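Long-range contacts in c-di-GMP synthase (Capnocytophaga granulosa, PDB 6WT9), which makes the cyclic dinucleotide c-di-GMP from two GTP molecules, as the second-messenger synthase of a CBASS antiphage defence system: residues A[55-60]-A[89-94]; A[188-193]-A[212-217]; A[247-252]-A[289-294]; A[272-277]-A[310-315]. All coordinates share one frame; numbering follows the deposited sequence.

Contact 1 of 4, residues A[55-60]-A[89-94]; sequences EYTNKS and NTHIKG
The imidazole of His91 meets the hydroxyl of Thr57 edge-on. His91 NE2 donates to Thr57 OG1 at 2.9 Å, and OG1 lies only 4° out of the ring plane. The His91 ring is thrown toward the helix because CG sits between the backbone N and the carbonyl carbon (chi1 57°). On Thr57, OG1 is anti to the carbonyl carbon, and its methyl CG2 rests 3.9 Å from His91 CE1. Water 1 joins Thr57 OG1 to Asn89 OD1, so the hydroxyl both accepts from the imidazole and donates to water. Asn89 ends helix 85-88 in a Schellman motif with positive phi. The loop that follows leads to strand 98-104. It forms part of the nucleotidyltransferase domain, and helix 54-71 packs against it. Further along the loop, Gly94 CA lies over one face of the Tyr56 ring. It is 4.2 Å from the centroid of that ring, a CH-pi contact. Gly94 O comes to 3.3 Å from Tyr56 CB. The Tyr56 hydroxyl is held by Asn18 and Glu20. Water 2 donates to both Ser60 OG and Gly94 O, and Ser60 OG also bonds Ser96 O.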
# COMPACT_ATOMS: atom_id res chain seq x y z
N GLU A 55 6.21 9.03 -12.92
CA GLU A 55 7.62 8.89 -13.27
C GLU A 55 8.30 7.84 -12.40
O GLU A 55 9.06 7.00 -12.90
CB GLU A 55 8.33 10.24 -13.12
CG GLU A 55 9.80 10.23 -13.52
CD GLU A 55 10.01 10.58 -14.98
OE1 GLU A 55 9.02 10.58 -15.74
OE2 GLU A 55 11.17 10.87 -15.36
N TYR A 56 8.02 7.86 -11.09
CA TYR A 56 8.56 6.85 -10.19
C TYR A 56 7.79 5.53 -10.29
O TYR A 56 8.40 4.46 -10.29
CB TYR A 56 8.53 7.35 -8.75
CG TYR A 56 9.46 8.50 -8.48
CD1 TYR A 56 10.82 8.29 -8.29
CD2 TYR A 56 8.98 9.80 -8.39
CE1 TYR A 56 11.68 9.33 -8.04
CE2 TYR A 56 9.84 10.86 -8.14
CZ TYR A 56 11.18 10.62 -7.96
OH TYR A 56 12.04 11.66 -7.71
N THR A 57 6.46 5.61 -10.38
CA THR A 57 5.65 4.40 -10.36
C THR A 57 5.91 3.53 -11.58
O THR A 57 5.95 2.30 -11.48
CB THR A 57 4.17 4.77 -10.26
OG1 THR A 57 3.96 5.63 -9.14
CG2 THR A 57 3.31 3.52 -10.10
N ASN A 58 6.10 4.15 -12.75
CA ASN A 58 6.35 3.37 -13.96
C ASN A 58 7.67 2.61 -13.87
O ASN A 58 7.78 1.49 -14.38
CB ASN A 58 6.33 4.28 -15.19
CG ASN A 58 4.96 4.86 -15.46
OD1 ASN A 58 3.95 4.34 -14.98
ND2 ASN A 58 4.92 5.93 -16.24
N LYS A 59 8.68 3.21 -13.24
CA LYS A 59 9.96 2.52 -13.09
C LYS A 59 9.87 1.39 -12.07
O LYS A 59 10.54 0.36 -12.23
CB LYS A 59 11.06 3.51 -12.71
CG LYS A 59 11.20 4.66 -13.69
CD LYS A 59 12.39 5.55 -13.36
CE LYS A 59 13.71 4.85 -13.66
NZ LYS A 59 14.87 5.77 -13.49
N SER A 60 9.06 1.56 -11.02
CA SER A 60 8.85 0.47 -10.08
C SER A 60 8.12 -0.69 -10.75
O SER A 60 8.45 -1.86 -10.51
CB SER A 60 8.08 0.96 -8.86
OG SER A 60 8.81 1.96 -8.17
N ASN A 89 -1.85 2.62 -6.36
CA ASN A 89 -1.34 3.99 -6.35
C ASN A 89 -1.55 4.66 -4.99
O ASN A 89 -1.83 5.86 -4.89
CB ASN A 89 -1.97 4.82 -7.48
CG ASN A 89 -1.21 6.10 -7.76
OD1 ASN A 89 -0.01 6.21 -7.49
ND2 ASN A 89 -1.91 7.10 -8.30
N THR A 90 -1.44 3.86 -3.93
CA THR A 90 -1.52 4.35 -2.56
C THR A 90 -0.17 4.36 -1.88
O THR A 90 -0.09 4.64 -0.68
CB THR A 90 -2.51 3.51 -1.75
OG1 THR A 90 -2.13 2.13 -1.81
CG2 THR A 90 -3.93 3.67 -2.29
N HIS A 91 0.90 4.06 -2.60
CA HIS A 91 2.24 4.16 -2.05
C HIS A 91 2.61 5.62 -1.84
O HIS A 91 2.14 6.51 -2.54
CB HIS A 91 3.26 3.47 -2.96
CG HIS A 91 3.28 3.99 -4.36
ND1 HIS A 91 2.19 3.94 -5.20
CD2 HIS A 91 4.28 4.55 -5.09
CE1 HIS A 91 2.51 4.46 -6.37
NE2 HIS A 91 3.77 4.83 -6.33
N ILE A 92 3.46 5.86 -0.84
CA ILE A 92 3.85 7.21 -0.46
C ILE A 92 5.32 7.50 -0.72
O ILE A 92 5.74 8.66 -0.57
CB ILE A 92 3.52 7.50 1.02
CG1 ILE A 92 4.23 6.50 1.93
CG2 ILE A 92 2.02 7.46 1.25
CD1 ILE A 92 4.00 6.75 3.40
N LYS A 93 6.11 6.50 -1.10
CA LYS A 93 7.53 6.69 -1.39
C LYS A 93 7.77 6.61 -2.88
O LYS A 93 7.22 5.74 -3.56
CB LYS A 93 8.39 5.65 -0.67
CG LYS A 93 8.15 5.56 0.83
CD LYS A 93 9.28 4.79 1.51
CE LYS A 93 9.60 3.51 0.76
NZ LYS A 93 10.81 2.83 1.32
N GLY A 94 8.60 7.51 -3.40
CA GLY A 94 8.98 7.44 -4.80
C GLY A 94 9.73 6.16 -5.13
O GLY A 94 9.56 5.59 -6.21
O HOH W 1 1.53 7.02 -9.36
O HOH W 2 7.13 4.07 -7.22

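Contact 2 of 4, residues A[188-193]-A[212-217]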
# COMPACT_ATOMS: atom_id res chain seq x y z
N ASP A 188 10.02 -7.86 -4.69
CA ASP A 188 9.81 -9.09 -3.93
C ASP A 188 9.04 -10.08 -4.80
O ASP A 188 8.12 -9.71 -5.52
CB ASP A 188 9.03 -8.81 -2.64
CG ASP A 188 9.84 -7.99 -1.65
OD1 ASP A 188 10.94 -7.52 -2.01
OD2 ASP A 188 9.38 -7.82 -0.50
N ILE A 189 9.44 -11.35 -4.72
CA ILE A 189 8.88 -12.41 -5.55
C ILE A 189 8.26 -13.44 -4.63
O ILE A 189 8.94 -14.02 -3.78
CB ILE A 189 9.95 -13.05 -6.46
CG1 ILE A 189 10.50 -12.02 -7.45
CG2 ILE A 189 9.37 -14.25 -7.20
CD1 ILE A 189 11.72 -11.26 -6.96
N VAL A 190 6.96 -13.69 -4.81
CA VAL A 190 6.19 -14.56 -3.93
C VAL A 190 5.65 -15.73 -4.75
O VAL A 190 5.12 -15.53 -5.85
CB VAL A 190 5.04 -13.80 -3.25
CG1 VAL A 190 4.23 -14.73 -2.36
CG2 VAL A 190 5.59 -12.63 -2.45
N ILE A 191 5.79 -16.94 -4.22
CA ILE A 191 5.33 -18.17 -4.87
C ILE A 191 3.99 -18.56 -4.27
O ILE A 191 3.86 -18.65 -3.04
CB ILE A 191 6.37 -19.29 -4.70
CG1 ILE A 191 7.75 -18.83 -5.17
CG2 ILE A 191 5.93 -20.54 -5.44
CD1 ILE A 191 7.79 -18.37 -6.61
N ALA A 192 3.00 -18.81 -5.12
CA ALA A 192 1.66 -19.11 -4.65
C ALA A 192 0.93 -19.98 -5.67
O ALA A 192 1.45 -20.27 -6.75
CB ALA A 192 0.88 -17.82 -4.37
N ASN A 193 -0.28 -20.40 -5.30
CA ASN A 193 -1.20 -21.07 -6.21
C ASN A 193 -2.62 -20.63 -5.89
O ASN A 193 -2.88 -20.02 -4.85
CB ASN A 193 -1.07 -22.59 -6.14
CG ASN A 193 -1.61 -23.17 -4.84
OD1 ASN A 193 -1.55 -22.53 -3.79
ND2 ASN A 193 -2.14 -24.38 -4.91
N ILE A 212 -5.64 -16.71 -3.19
CA ILE A 212 -4.38 -17.41 -3.42
C ILE A 212 -3.88 -17.95 -2.09
O ILE A 212 -4.32 -17.54 -1.01
CB ILE A 212 -3.31 -16.50 -4.07
CG1 ILE A 212 -2.95 -15.34 -3.14
CG2 ILE A 212 -3.80 -15.99 -5.41
CD1 ILE A 212 -1.88 -14.43 -3.69
N GLN A 213 -2.94 -18.89 -2.18
CA GLN A 213 -2.32 -19.50 -1.01
C GLN A 213 -0.81 -19.39 -1.17
O GLN A 213 -0.24 -19.95 -2.11
CB GLN A 213 -2.75 -20.96 -0.85
CG GLN A 213 -4.26 -21.12 -0.67
CD GLN A 213 -4.70 -22.57 -0.61
OE1 GLN A 213 -5.26 -23.01 0.39
NE2 GLN A 213 -4.45 -23.31 -1.68
N ILE A 214 -0.17 -18.66 -0.26
CA ILE A 214 1.26 -18.38 -0.36
C ILE A 214 2.05 -19.62 0.03
O ILE A 214 1.73 -20.29 1.01
CB ILE A 214 1.63 -17.18 0.54
CG1 ILE A 214 0.74 -15.98 0.21
CG2 ILE A 214 3.11 -16.83 0.38
CD1 ILE A 214 0.82 -15.53 -1.23
N TYR A 215 3.08 -19.93 -0.75
CA TYR A 215 3.94 -21.06 -0.44
C TYR A 215 4.90 -20.68 0.68
O TYR A 215 5.53 -19.61 0.65
CB TYR A 215 4.72 -21.51 -1.67
CG TYR A 215 5.75 -22.57 -1.35
CD1 TYR A 215 5.36 -23.84 -0.95
CD2 TYR A 215 7.11 -22.30 -1.44
CE1 TYR A 215 6.29 -24.81 -0.65
CE2 TYR A 215 8.05 -23.27 -1.15
CZ TYR A 215 7.63 -24.52 -0.75
OH TYR A 215 8.56 -25.49 -0.45
N ASN A 216 5.03 -21.56 1.67
CA ASN A 216 5.91 -21.35 2.82
C ASN A 216 7.06 -22.34 2.71
O ASN A 216 6.88 -23.54 2.94
CB ASN A 216 5.14 -21.53 4.12
CG ASN A 216 5.91 -21.03 5.33
OD1 ASN A 216 7.12 -21.23 5.44
ND2 ASN A 216 5.21 -20.36 6.24
N LYS A 217 8.24 -21.84 2.34
CA LYS A 217 9.41 -22.70 2.20
C LYS A 217 9.79 -23.35 3.53
O LYS A 217 10.29 -24.49 3.54
CB LYS A 217 10.58 -21.89 1.64
CG LYS A 217 11.86 -22.67 1.41
CD LYS A 217 12.97 -21.74 0.94
CE LYS A 217 14.26 -22.48 0.67
NZ LYS A 217 15.34 -21.57 0.21
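Val190, Ala192, Ile212 and Ile214 form an apolar cluster on one face of two adjacent strands. Val190 CG1 touches both methyls of Ile214, 3.6 Å from Ile214 CG2 and 3.7 Å from Ile214 CD1. The valine presents CG1 because that methyl is anti to its backbone N (chi1 179°). Ala192 CB touches Ile214 CD1 at 3.9 Å. On the other face, Ile191 and Tyr215 lie side by side and point the same way, with Ile191 CG2 4.1 Å from Tyr215 CB. The Tyr215 hydroxyl bonds Asn220.

The backbones are antiparallel, but their directions are 122° apart, well short of a straight antiparallel pair. Tyr215 N gives a short, nearly straight bond to Ile191 O (2.7 Å, 168°). Ala192 and Ile214 are a non-hydrogen-bonded pair. Asn193 and Gln213, at the polar end, are a hydrogen-bonded pair, with Gln213 N to Asn193 O at 2.9 Å and Asn193 N to Gln213 O at 3.2 Å.

The pair belongs to the mixed sheet of the nucleotidyltransferase fold. Strand 98-104 runs parallel to 185-194, and its Leu101 touches Val190 and Ile212. Strand 221-226 flanks 212-216, while helix 147-164 covers Ile191 and Tyr215.

Contact 3 of 4, residues A[247-252]-A[289-294]; sequences KKMIRF and YQLVPI
Leu291 packs against Lys248 and Met249 where two helices of the C-terminal helical region meet. The contact joins helix 245-259 to the first turn of helix 291-304.

All the contacts across it are apolar. Leu291 CD1 lies 3.8 Å from Lys248 CB and 4.1 Å from Lys248 CD, so it lies across the aliphatic part of the lysine. Leu291 CB meets CG of Met249, a selenomethionine, at 4.0 Å. The Leu291 side chain crosses both partners at about a right angle. Met249 SE makes a looser contact, 4.5 Å, with Ile294 CG2. Met249 also touches Cys275 of helix 268-276.

The polar groups nearby look to other partners. Arg251 bonds the backbone oxygens of Asn89 and Met49, and the Tyr289 hydroxyl bonds Asp35 and Thr46.

The aromatic contact is made by Phe252, whose CG is anti to its backbone N (chi1 -180°). That torsion carries the ring out to Val292. Met49 of helix 40-49 touches both residues, and helix 327-347 packs on them too. The tip of the ring does the touching: Phe252 CZ is 3.8 Å from Val292 CG2.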
# COMPACT_ATOMS: atom_id res chain seq x y z
N LYS A 247 -8.09 7.36 -2.11
CA LYS A 247 -6.64 7.19 -2.10
C LYS A 247 -5.95 8.35 -1.41
O LYS A 247 -4.90 8.15 -0.78
CB LYS A 247 -6.12 7.03 -3.53
CG LYS A 247 -6.62 5.76 -4.21
CD LYS A 247 -6.05 5.62 -5.62
CE LYS A 247 -6.67 4.44 -6.34
NZ LYS A 247 -6.05 4.23 -7.68
N LYS A 248 -6.50 9.57 -1.51
CA LYS A 248 -5.94 10.69 -0.76
C LYS A 248 -5.93 10.41 0.73
O LYS A 248 -4.94 10.65 1.42
CB LYS A 248 -6.72 11.97 -1.06
CG LYS A 248 -6.30 12.69 -2.33
CD LYS A 248 -7.00 14.04 -2.45
CE LYS A 248 -6.59 14.77 -3.72
NZ LYS A 248 -6.98 14.00 -4.93
N MSE A 249 -7.04 9.89 1.26
CA MSE A 249 -7.15 9.57 2.67
C MSE A 249 -6.17 8.48 3.07
O MSE A 249 -5.53 8.56 4.12
CB MSE A 249 -8.58 9.16 3.03
CG MSE A 249 -9.58 10.30 3.01
SE MSE A 249 -11.32 9.79 3.72
CE MSE A 249 -11.80 8.45 2.40
N ILE A 250 -6.06 7.45 2.23
CA ILE A 250 -5.15 6.34 2.52
C ILE A 250 -3.71 6.83 2.57
O ILE A 250 -3.00 6.59 3.55
CB ILE A 250 -5.33 5.21 1.48
CG1 ILE A 250 -6.68 4.52 1.65
CG2 ILE A 250 -4.19 4.20 1.58
CD1 ILE A 250 -6.94 3.42 0.63
N ARG A 251 -3.27 7.52 1.52
CA ARG A 251 -1.90 8.03 1.49
C ARG A 251 -1.64 9.02 2.62
O ARG A 251 -0.53 9.07 3.16
CB ARG A 251 -1.62 8.69 0.13
CG ARG A 251 -1.77 7.76 -1.06
CD ARG A 251 -1.29 8.41 -2.35
NE ARG A 251 -2.20 9.45 -2.82
CZ ARG A 251 -2.96 9.35 -3.90
NH1 ARG A 251 -2.93 8.25 -4.64
NH2 ARG A 251 -3.76 10.36 -4.25
N PHE A 252 -2.66 9.79 2.99
CA PHE A 252 -2.52 10.75 4.09
C PHE A 252 -2.21 10.03 5.40
O PHE A 252 -1.25 10.37 6.10
CB PHE A 252 -3.79 11.58 4.20
CG PHE A 252 -3.76 12.61 5.30
CD1 PHE A 252 -3.09 13.81 5.13
CD2 PHE A 252 -4.44 12.39 6.49
CE1 PHE A 252 -3.08 14.76 6.13
CE2 PHE A 252 -4.43 13.34 7.49
CZ PHE A 252 -3.74 14.52 7.32
N TYR A 289 -8.76 19.31 1.97
CA TYR A 289 -8.60 19.68 3.37
C TYR A 289 -9.74 19.13 4.22
O TYR A 289 -9.52 18.73 5.37
CB TYR A 289 -8.53 21.20 3.50
CG TYR A 289 -7.38 21.80 2.72
CD1 TYR A 289 -6.15 21.15 2.65
CD2 TYR A 289 -7.53 22.99 2.03
CE1 TYR A 289 -5.10 21.68 1.94
CE2 TYR A 289 -6.48 23.53 1.31
CZ TYR A 289 -5.27 22.87 1.27
OH TYR A 289 -4.23 23.41 0.55
N GLN A 290 -10.95 19.09 3.68
CA GLN A 290 -12.10 18.56 4.42
C GLN A 290 -12.02 17.06 4.65
O GLN A 290 -12.80 16.53 5.45
CB GLN A 290 -13.39 18.91 3.68
CG GLN A 290 -13.65 20.41 3.60
CD GLN A 290 -14.66 20.77 2.53
OE1 GLN A 290 -14.88 20.01 1.59
NE2 GLN A 290 -15.29 21.93 2.67
N LEU A 291 -11.11 16.36 3.97
CA LEU A 291 -10.92 14.94 4.25
C LEU A 291 -10.32 14.70 5.63
O LEU A 291 -10.48 13.60 6.18
CB LEU A 291 -10.04 14.30 3.17
CG LEU A 291 -10.58 14.36 1.74
CD1 LEU A 291 -9.58 13.77 0.76
CD2 LEU A 291 -11.92 13.65 1.64
N VAL A 292 -9.63 15.69 6.20
CA VAL A 292 -9.00 15.54 7.51
C VAL A 292 -10.05 15.45 8.61
O VAL A 292 -9.98 14.53 9.43
CB VAL A 292 -7.99 16.67 7.77
CG1 VAL A 292 -7.43 16.57 9.18
CG2 VAL A 292 -6.87 16.63 6.75
N PRO A 293 -11.04 16.35 8.69
CA PRO A 293 -12.10 16.16 9.69
C PRO A 293 -12.89 14.88 9.50
O PRO A 293 -13.39 14.31 10.47
CB PRO A 293 -12.99 17.40 9.51
CG PRO A 293 -12.12 18.40 8.85
CD PRO A 293 -11.21 17.63 7.97
N ILE A 294 -13.01 14.40 8.26
CA ILE A 294 -13.72 13.16 8.00
C ILE A 294 -12.92 11.97 8.50
O ILE A 294 -13.47 11.02 9.07
CB ILE A 294 -14.05 13.05 6.50
CG1 ILE A 294 -15.07 14.12 6.12
CG2 ILE A 294 -14.56 11.66 6.15
CD1 ILE A 294 -15.24 14.30 4.64

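Contact 4 of 4, residues A[272-277]-A[310-315]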
# COMPACT_ATOMS: atom_id res chain seq x y z
N ASN A 272 -5.88 0.69 4.70
CA ASN A 272 -6.82 0.55 3.60
C ASN A 272 -8.22 0.25 4.11
O ASN A 272 -9.20 0.88 3.69
CB ASN A 272 -6.36 -0.55 2.64
CG ASN A 272 -5.06 -0.22 1.94
OD1 ASN A 272 -4.65 0.94 1.88
ND2 ASN A 272 -4.41 -1.24 1.40
N ALA A 273 -8.34 -0.71 5.02
CA ALA A 273 -9.65 -1.13 5.51
C ALA A 273 -10.35 -0.01 6.27
O ALA A 273 -11.57 0.16 6.17
CB ALA A 273 -9.51 -2.37 6.39
N ILE A 274 -9.59 0.78 7.04
CA ILE A 274 -10.18 1.86 7.81
C ILE A 274 -10.80 2.90 6.88
O ILE A 274 -11.93 3.35 7.09
CB ILE A 274 -9.12 2.49 8.75
CG1 ILE A 274 -8.73 1.50 9.84
CG2 ILE A 274 -9.64 3.79 9.35
CD1 ILE A 274 -7.66 2.02 10.77
N CYS A 275 -10.06 3.29 5.84
CA CYS A 275 -10.57 4.29 4.90
C CYS A 275 -11.68 3.71 4.03
O CYS A 275 -12.68 4.39 3.77
CB CYS A 275 -9.43 4.83 4.04
SG CYS A 275 -8.13 5.65 4.98
N TYR A 276 -11.52 2.46 3.59
CA TYR A 276 -12.55 1.81 2.78
C TYR A 276 -13.86 1.65 3.53
O TYR A 276 -14.92 1.55 2.89
CB TYR A 276 -12.03 0.44 2.31
CG TYR A 276 -12.93 -0.25 1.31
CD1 TYR A 276 -12.90 0.10 -0.04
CD2 TYR A 276 -13.78 -1.28 1.70
CE1 TYR A 276 -13.71 -0.54 -0.96
CE2 TYR A 276 -14.59 -1.93 0.78
CZ TYR A 276 -14.55 -1.55 -0.55
OH TYR A 276 -15.35 -2.19 -1.46
N ASN A 277 -13.82 1.63 4.86
CA ASN A 277 -15.03 1.49 5.65
C ASN A 277 -15.86 2.77 5.68
O ASN A 277 -17.07 2.71 5.96
CB ASN A 277 -14.68 1.07 7.08
CG ASN A 277 -15.89 0.91 7.97
OD1 ASN A 277 -16.29 1.85 8.67
ND2 ASN A 277 -16.50 -0.27 7.95
N ASN A 310 -15.33 -3.37 16.29
CA ASN A 310 -15.44 -4.83 16.20
C ASN A 310 -15.97 -5.29 14.85
O ASN A 310 -15.71 -6.43 14.46
CB ASN A 310 -16.35 -5.36 17.32
CG ASN A 310 -15.67 -5.36 18.67
OD1 ASN A 310 -14.44 -5.39 18.76
ND2 ASN A 310 -16.46 -5.33 19.73
N SER A 311 -16.71 -4.44 14.14
CA SER A 311 -17.28 -4.81 12.85
C SER A 311 -16.40 -4.42 11.67
O SER A 311 -16.74 -4.77 10.53
CB SER A 311 -18.66 -4.16 12.69
OG SER A 311 -18.56 -2.75 12.65
N LEU A 312 -15.29 -3.73 11.90
CA LEU A 312 -14.42 -3.29 10.81
C LEU A 312 -13.72 -4.50 10.20
O LEU A 312 -12.91 -5.16 10.86
CB LEU A 312 -13.40 -2.28 11.31
CG LEU A 312 -12.31 -1.95 10.28
CD1 LEU A 312 -12.92 -1.32 9.05
CD2 LEU A 312 -11.23 -1.05 10.88
N LYS A 313 -14.03 -4.79 8.95
CA LYS A 313 -13.40 -5.89 8.22
C LYS A 313 -12.42 -5.34 7.19
O LYS A 313 -12.42 -4.15 6.86
CB LYS A 313 -14.46 -6.76 7.53
CG LYS A 313 -15.36 -7.51 8.49
CD LYS A 313 -16.33 -8.41 7.73
CE LYS A 313 -17.21 -7.60 6.80
NZ LYS A 313 -18.15 -8.47 6.04
N SER A 314 -11.57 -6.24 6.70
CA SER A 314 -10.64 -5.88 5.64
C SER A 314 -11.41 -5.51 4.37
O SER A 314 -12.62 -5.70 4.26
CB SER A 314 -9.68 -7.03 5.36
OG SER A 314 -10.38 -8.21 5.01
N VAL A 315 -10.67 -4.98 3.39
CA VAL A 315 -11.28 -4.57 2.13
C VAL A 315 -11.94 -5.75 1.44
O VAL A 315 -13.05 -5.63 0.89
CB VAL A 315 -10.23 -3.89 1.22
CG1 VAL A 315 -10.84 -3.55 -0.13
CG2 VAL A 315 -9.70 -2.63 1.89
O HOH W 3 -12.84 -2.07 5.25
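This is a helix-to-loop contact, largely apolar, in the C-terminal helical region. The end of helix 268-276 is covered by the loop that joins helix 306-310 to helix 327-347.

Val315 anchors one end. Its CG1 stands over the centre of the Tyr276 ring, 4.0 Å from the centroid and 2° off the normal, a CH-pi contact. The other methyl, CG2, turns to the helix backbone and meets Tyr276 CB at 3.9 Å. Tyr276 CG is anti to its backbone N (chi1 -172°), which lays the ring beside the loop. Arg238 makes a cation-pi contact with the same ring.

Leu312 anchors the other end, with its two methyls divided between partners. CD2 touches Ile274 CG1 at 3.7 Å. CD1 lies 3.6 Å from Asn277 CB and 3.5 Å from Ala273 O. Between these anchors, Ala273 CB fits against the loop backbone, 3.4 Å from Lys313 O and close to Ser314 CA.

Water 3 donates to Ala273 O and to Lys313 O, at 2.7 Å each, and lies at the edge of the Tyr276 ring. Ala273 O also accepts from Asn277 N. Asn277 OD1 bonds Lys308 and Gln298. The loop and helix thus meet mainly through methyl groups, and across this contact their two facing carbonyls, Ala273 O and Lys313 O, are joined through a shared water.

From the N terminus, contact 1 comes first. It brings the loop after helix 85-88 back to helix 54-71, across 28 intervening residues that include strand 78-83. Contact 2 follows in series and closes a shorter excursion of 18 residues between two sheet strands. Contacts 3 and 4 come last and cross: 272-277 lies between the segments of contact 3, and 289-294 lies between those of contact 4. Contact 3 ties helix 245-259 to helix 291-304, and contact 4 ties helix 268-276 to the loop before helix 327-347. Ile250 and Met249 pack on Asn272 and Cys275. Contact 1 touches contact 3 where Arg251 NH1 probably bonds Asn89 O. Contact 2 stands apart, its centre about 33 Å from that of contact 3.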